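Local coordinates for protein sensory transduction histidine kinase, putative (Borrelia burgdorferi, PDB 5BWJ) that probably acts as a hybrid sensor kinase that autophosphorylates on histidine using ATP, this chain being its periplasmic, Venus-flytrap-type sensor domain, at residues B[9-14]-B[64-69]. Sequence-based numbering, arbitrary orientation.
Sequences KFKLVD and AIYLGL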
loop_
_atom_site.group_PDB
_atom_site.type_symbol
_atom_site.label_atom_id
_atom_site.label_comp_id
_atom_site.label_asym_id
_atom_site.label_seq_id
_atom_site.Cartn_x
_atom_site.Cartn_y
_atom_site.Cartn_z
ATOM N N LYS B 9 -3.300 -19.322 17.214
ATOM C CA LYS B 9 -3.370 -17.932 17.646
ATOM C C LYS B 9 -2.540 -17.036 16.733
ATOM O O LYS B 9 -1.357 -17.293 16.503
ATOM C CB LYS B 9 -2.891 -17.809 19.093
ATOM C CG LYS B 9 -3.070 -16.433 19.705
ATOM C CD LYS B 9 -2.741 -16.461 21.191
ATOM C CE LYS B 9 -3.034 -15.131 21.861
ATOM N NZ LYS B 9 -2.790 -15.187 23.330
ATOM N N PHE B 10 -3.174 -15.993 16.208
ATOM C CA PHE B 10 -2.487 -14.981 15.415
ATOM C C PHE B 10 -2.370 -13.686 16.209
ATOM O O PHE B 10 -3.370 -13.152 16.693
ATOM C CB PHE B 10 -3.227 -14.731 14.098
ATOM C CG PHE B 10 -3.044 -15.824 13.081
ATOM C CD1 PHE B 10 -2.096 -15.705 12.079
ATOM C CD2 PHE B 10 -3.819 -16.970 13.128
ATOM C CE1 PHE B 10 -1.924 -16.709 11.139
ATOM C CE2 PHE B 10 -3.652 -17.977 12.195
ATOM C CZ PHE B 10 -2.702 -17.844 11.196
ATOM N N LYS B 11 -1.144 -13.194 16.355
ATOM C CA LYS B 11 -0.904 -11.924 17.035
ATOM C C LYS B 11 -0.621 -10.818 16.026
ATOM O O LYS B 11 0.399 -10.840 15.333
ATOM C CB LYS B 11 0.257 -12.046 18.022
ATOM C CG LYS B 11 -0.127 -12.705 19.338
ATOM C CD LYS B 11 0.970 -12.542 20.376
ATOM C CE LYS B 11 0.588 -13.171 21.701
ATOM N NZ LYS B 11 -0.621 -12.545 22.304
ATOM N N LEU B 12 -1.536 -9.858 15.946
ATOM C CA LEU B 12 -1.387 -8.720 15.046
ATOM C C LEU B 12 -0.662 -7.588 15.764
ATOM O O LEU B 12 -1.200 -6.974 16.687
ATOM C CB LEU B 12 -2.755 -8.253 14.540
ATOM C CG LEU B 12 -3.624 -9.350 13.912
ATOM C CD1 LEU B 12 -4.943 -8.784 13.409
ATOM C CD2 LEU B 12 -2.894 -10.057 12.786
ATOM N N VAL B 13 0.568 -7.321 15.337
ATOM C CA VAL B 13 1.424 -6.358 16.019
ATOM C C VAL B 13 1.246 -4.951 15.454
ATOM O O VAL B 13 1.291 -4.750 14.240
ATOM C CB VAL B 13 2.910 -6.759 15.915
ATOM C CG1 VAL B 13 3.781 -5.818 16.742
ATOM C CG2 VAL B 13 3.106 -8.195 16.374
ATOM N N ASP B 14 1.044 -3.988 16.351
ATOM C CA ASP B 14 0.967 -2.576 15.983
ATOM C C ASP B 14 -0.165 -2.351 14.972
ATOM O O ASP B 14 -1.296 -2.786 15.204
ATOM C CB ASP B 14 2.324 -2.110 15.437
ATOM C CG ASP B 14 2.449 -0.596 15.372
ATOM O OD1 ASP B 14 1.669 0.108 16.047
ATOM O OD2 ASP B 14 3.335 -0.107 14.640
ATOM N N ALA B 64 2.241 -18.796 18.966
ATOM C CA ALA B 64 1.524 -17.773 18.213
ATOM C C ALA B 64 2.207 -17.445 16.889
ATOM O O ALA B 64 3.430 -17.510 16.773
ATOM C CB ALA B 64 1.381 -16.514 19.050
ATOM N N ILE B 65 1.395 -17.093 15.897
ATOM C CA ILE B 65 1.887 -16.668 14.593
ATOM C C ILE B 65 1.820 -15.145 14.527
ATOM O O ILE B 65 0.756 -14.556 14.718
ATOM C CB ILE B 65 1.066 -17.291 13.450
ATOM C CG1 ILE B 65 1.023 -18.816 13.604
ATOM C CG2 ILE B 65 1.657 -16.905 12.096
ATOM C CD1 ILE B 65 0.034 -19.501 12.690
ATOM N N TYR B 66 2.958 -14.512 14.257
ATOM C CA TYR B 66 3.075 -13.059 14.354
ATOM C C TYR B 66 3.015 -12.352 13.003
ATOM O O TYR B 66 3.757 -12.687 12.078
ATOM C CB TYR B 66 4.377 -12.692 15.065
ATOM C CG TYR B 66 4.358 -12.984 16.548
ATOM C CD1 TYR B 66 4.560 -14.272 17.025
ATOM C CD2 TYR B 66 4.138 -11.971 17.469
ATOM C CE1 TYR B 66 4.542 -14.542 18.379
ATOM C CE2 TYR B 66 4.120 -12.230 18.824
ATOM C CZ TYR B 66 4.321 -13.516 19.275
ATOM O OH TYR B 66 4.300 -13.774 20.626
ATOM N N LEU B 67 2.123 -11.370 12.913
ATOM C CA LEU B 67 2.010 -10.505 11.744
ATOM C C LEU B 67 2.343 -9.069 12.139
ATOM O O LEU B 67 2.094 -8.659 13.273
ATOM C CB LEU B 67 0.601 -10.573 11.147
ATOM C CG LEU B 67 0.053 -11.962 10.803
ATOM C CD1 LEU B 67 -1.297 -11.845 10.110
ATOM C CD2 LEU B 67 1.023 -12.736 9.934
ATOM N N GLY B 68 2.904 -8.312 11.202
ATOM C CA GLY B 68 3.251 -6.923 11.445
ATOM C C GLY B 68 4.694 -6.724 11.867
ATOM O O GLY B 68 5.071 -5.640 12.311
ATOM N N LEU B 69 5.500 -7.774 11.735
ATOM C CA LEU B 69 6.923 -7.692 12.047
ATOM C C LEU B 69 7.741 -7.626 10.767
ATOM O O LEU B 69 7.387 -8.240 9.761
ATOM C CB LEU B 69 7.374 -8.890 12.885
ATOM C CG LEU B 69 6.678 -9.106 14.229
ATOM C CD1 LEU B 69 7.285 -10.307 14.936
ATOM C CD2 LEU B 69 6.765 -7.864 15.108
HETATM O O HOH W 1 3.508 -3.632 12.155
#
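Strands 9-13 and 65-67 run parallel, their short axes 4.7 Å apart and inclined by 24°. Four backbone hydrogen bonds join them: Ile65 N gives to Lys9 O, Lys11 N to Ile65 O, Leu67 N to Lys11 O and Val13 N to Leu67 O. The first is nearly straight (173° at the hydrogen) and lies almost along the C=O axis of Lys9, whereas Lys11 N sits above the carbonyl plane of Ile65. At Gly68, where the chain turns a corner, a CB would collide with Val13 O and jam against Leu67 O, so glycine suits the place; a water is within hydrogen-bonding distance of Val13 O and Gly68 O.

Phe10, Leu12, Ile65 and Leu67 share one buried, all-hydrocarbon face: helix 32-42 packs on Phe10, Leu12 and Leu67, while Ile65 meets Val189 and Ile191 of strand 184-192. Ile65 lays CD1 over the Phe10 ring, 4.0 Å from its centroid, and Leu12 CD2 meets Leu67 CD1 at 3.6 Å. On the other face Lys11 CB lies over the Tyr66 ring and Lys11 CD is 3.5 Å from Tyr66 CE2, so the lysine's aliphatic part covers the ring. Beyond a bend at chi4 (-62°), Lys11 NZ forms salt bridges with Glu50 and Glu61, and Tyr66 OH is hydrogen-bonded to Glu61 N. Compact, branched Val13 puts CG2 at the ring's edge, 4.1 Å from Tyr66 CD2, and against Leu69 CD2.

Strand 6-13, helix 32-42 and adjoining strand 45-52 form a beta-alpha-beta crossover that, with 65-69, makes the parallel part of the mixed, helix-covered sheet in one lobe of a Venus flytrap sensor domain.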